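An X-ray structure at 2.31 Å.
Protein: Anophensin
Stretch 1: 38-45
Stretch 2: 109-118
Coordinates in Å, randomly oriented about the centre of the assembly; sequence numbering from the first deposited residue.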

# COMPACT_ATOMS: atom_id res chain seq x y z
N ASN A 38 4.04 -1.08 18.06
CA ASN A 38 4.13 -2.06 19.13
C ASN A 38 5.56 -2.52 19.37
O ASN A 38 5.99 -2.61 20.52
CB ASN A 38 3.24 -3.25 18.82
CG ASN A 38 1.76 -2.90 18.88
OD1 ASN A 38 1.36 -1.96 19.57
ND2 ASN A 38 0.94 -3.64 18.15
N GLN A 39 6.30 -2.86 18.31
CA GLN A 39 7.65 -3.39 18.45
C GLN A 39 8.72 -2.32 18.54
O GLN A 39 9.85 -2.64 18.92
CB GLN A 39 8.00 -4.30 17.28
CG GLN A 39 6.91 -5.24 16.88
CD GLN A 39 6.69 -6.32 17.90
OE1 GLN A 39 7.65 -6.91 18.40
NE2 GLN A 39 5.43 -6.57 18.24
N LEU A 40 8.42 -1.08 18.20
CA LEU A 40 9.49 -0.11 18.06
C LEU A 40 9.22 1.15 18.84
O LEU A 40 10.00 1.52 19.72
CB LEU A 40 9.71 0.21 16.58
CG LEU A 40 10.87 1.16 16.27
CD1 LEU A 40 12.17 0.53 16.69
CD2 LEU A 40 10.92 1.50 14.78
N ARG A 41 8.11 1.84 18.53
CA ARG A 41 7.83 3.10 19.20
C ARG A 41 7.68 2.90 20.70
O ARG A 41 8.35 3.57 21.50
CB ARG A 41 6.56 3.72 18.61
CG ARG A 41 6.17 5.06 19.24
CD ARG A 41 4.72 5.41 18.90
NE ARG A 41 3.78 4.60 19.68
CZ ARG A 41 2.47 4.52 19.44
NH1 ARG A 41 1.94 5.18 18.43
NH2 ARG A 41 1.70 3.76 20.21
N ASN A 42 6.84 1.96 21.11
CA ASN A 42 6.53 1.84 22.53
C ASN A 42 7.74 1.46 23.37
O ASN A 42 8.03 2.18 24.34
CB ASN A 42 5.38 0.86 22.74
CG ASN A 42 4.05 1.44 22.33
OD1 ASN A 42 3.82 2.65 22.42
ND2 ASN A 42 3.14 0.57 21.90
N PRO A 43 8.50 0.40 23.06
CA PRO A 43 9.69 0.13 23.88
C PRO A 43 10.70 1.26 23.86
O PRO A 43 11.38 1.49 24.88
CB PRO A 43 10.25 -1.16 23.27
CG PRO A 43 9.65 -1.23 21.91
CD PRO A 43 8.31 -0.63 22.02
N LEU A 44 10.82 2.02 22.77
CA LEU A 44 11.75 3.15 22.78
C LEU A 44 11.20 4.32 23.58
O LEU A 44 11.98 5.13 24.10
CB LEU A 44 12.06 3.60 21.35
CG LEU A 44 13.11 2.80 20.59
CD1 LEU A 44 13.00 3.11 19.11
CD2 LEU A 44 14.51 3.14 21.09
N TYR A 45 9.88 4.44 23.68
CA TYR A 45 9.33 5.43 24.59
C TYR A 45 9.69 5.11 26.03
O TYR A 45 9.85 6.02 26.84
CB TYR A 45 7.81 5.53 24.45
CG TYR A 45 7.34 6.44 23.34
CD1 TYR A 45 8.19 7.36 22.75
CD2 TYR A 45 6.02 6.39 22.89
CE1 TYR A 45 7.75 8.21 21.72
CE2 TYR A 45 5.57 7.23 21.87
CZ TYR A 45 6.44 8.13 21.30
OH TYR A 45 6.00 8.96 20.30
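Stretch 2 109-118: LAASTEQCLV

Stretch 2 is helical from its first residue, in a helix that begins earlier in the chain, and its last residue, Val 118, is in loop or turn. It lies beside the helix of stretch 1 with the same N-to-C sense. The two axes cross at -30° and approach to 9.2 Å. In backbone register, Ala 110 faces Leu 40, with Ala 110 CA 5.1 Å from Leu 40 CA. The contact buries 346 Å² in total and contains no hydrogen bond between the stretches; it is mainly apolar packing.

Leu 109 (chi1 t, chi2 p) points sideways. Its CG is 4.1 Å from Leu 40 CD1. Leu 109 O accepts hydrogen bonds from within its own helix, including one from Thr 113 OG1 at 2.6 Å, so the threonine hydroxyl is tied to its own backbone.

Ala 110 points toward stretch 1. Its CB, the whole of its side chain, sits 3.2 Å from Gln 39 O, 3.7 Å from Leu 40 CD1 and 4.3 Å from Pro 43 CG. Ala 111 points away and Ser 112 is out of reach; neither touches stretch 1.

Thr 113 (chi1 m) points toward stretch 1 again, one turn after Leu 109. Its CG2 packs 3.8 Å from Leu 44 CD2. Glu 114 starts sideways, but its end comes nearer. Its CG is also 3.8 Å from Leu 44 CD2. Its OE2 lies 3.4 Å from Pro 43 O; both atoms are acceptors, so this is proximity without a hydrogen bond.

Gln 115 and Cys 116 do not reach stretch 1. Cys 116 is covalently bonded elsewhere in the structure. Leu 117 (chi1 t, chi2 p) points back toward stretch 1, and its CD2 is 4.4 Å from Leu 44 CD2. Leu 44 thus meets several successive contact residues and is the most covered residue of stretch 1. Val 118 makes no contact.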

# COMPACT_ATOMS: atom_id res chain seq x y z
N LEU A 109 15.47 -4.10 15.67
CA LEU A 109 15.84 -2.70 15.47
C LEU A 109 15.62 -1.89 16.74
O LEU A 109 16.41 -0.98 17.04
CB LEU A 109 15.04 -2.10 14.31
CG LEU A 109 15.17 -0.58 14.16
CD1 LEU A 109 16.62 -0.17 13.93
CD2 LEU A 109 14.31 -0.11 13.01
N ALA A 110 14.56 -2.19 17.48
CA ALA A 110 14.31 -1.46 18.73
C ALA A 110 15.43 -1.69 19.74
O ALA A 110 15.67 -0.83 20.60
CB ALA A 110 12.97 -1.89 19.32
N ALA A 111 16.11 -2.83 19.65
CA ALA A 111 17.19 -3.13 20.58
C ALA A 111 18.46 -2.37 20.22
O ALA A 111 19.07 -1.74 21.09
CB ALA A 111 17.46 -4.64 20.58
N SER A 112 18.86 -2.41 18.95
CA SER A 112 20.06 -1.70 18.53
C SER A 112 19.87 -0.19 18.58
O SER A 112 20.83 0.55 18.80
CB SER A 112 20.46 -2.13 17.11
OG SER A 112 19.55 -1.63 16.15
N THR A 113 18.64 0.29 18.36
CA THR A 113 18.35 1.71 18.54
C THR A 113 18.48 2.11 20.00
O THR A 113 18.99 3.19 20.31
CB THR A 113 16.94 2.04 18.03
OG1 THR A 113 16.80 1.55 16.70
CG2 THR A 113 16.71 3.52 18.03
N GLU A 114 18.01 1.26 20.91
CA GLU A 114 18.20 1.55 22.33
C GLU A 114 19.67 1.72 22.66
O GLU A 114 20.04 2.61 23.43
CB GLU A 114 17.59 0.43 23.18
CG GLU A 114 16.10 0.58 23.45
CD GLU A 114 15.74 0.10 24.84
OE1 GLU A 114 16.67 -0.31 25.57
OE2 GLU A 114 14.53 0.15 25.23
N GLN A 115 20.54 0.90 22.06
CA GLN A 115 21.95 0.92 22.42
C GLN A 115 22.66 2.18 21.93
O GLN A 115 23.52 2.70 22.64
CB GLN A 115 22.65 -0.33 21.89
CG GLN A 115 22.25 -1.63 22.61
CD GLN A 115 22.73 -1.71 24.07
OE1 GLN A 115 22.09 -1.17 24.98
NE2 GLN A 115 23.84 -2.41 24.29
N CYS A 116 22.30 2.71 20.76
CA CYS A 116 22.93 3.92 20.24
C CYS A 116 22.17 5.20 20.57
O CYS A 116 22.55 6.26 20.06
CB CYS A 116 23.15 3.83 18.72
SG CYS A 116 21.71 3.57 17.58
N LEU A 117 21.13 5.13 21.40
CA LEU A 117 20.23 6.27 21.55
C LEU A 117 20.92 7.45 22.23
O LEU A 117 20.82 8.59 21.77
CB LEU A 117 18.99 5.85 22.33
CG LEU A 117 17.85 6.87 22.27
CD1 LEU A 117 17.40 7.09 20.84
CD2 LEU A 117 16.72 6.38 23.13
N VAL A 118 21.62 7.20 23.33
CA VAL A 118 22.29 8.26 24.09
C VAL A 118 23.62 8.60 23.42
O VAL A 118 24.42 7.70 23.14
CB VAL A 118 22.51 7.82 25.55
CG1 VAL A 118 22.82 9.03 26.43
CG2 VAL A 118 21.32 7.04 26.07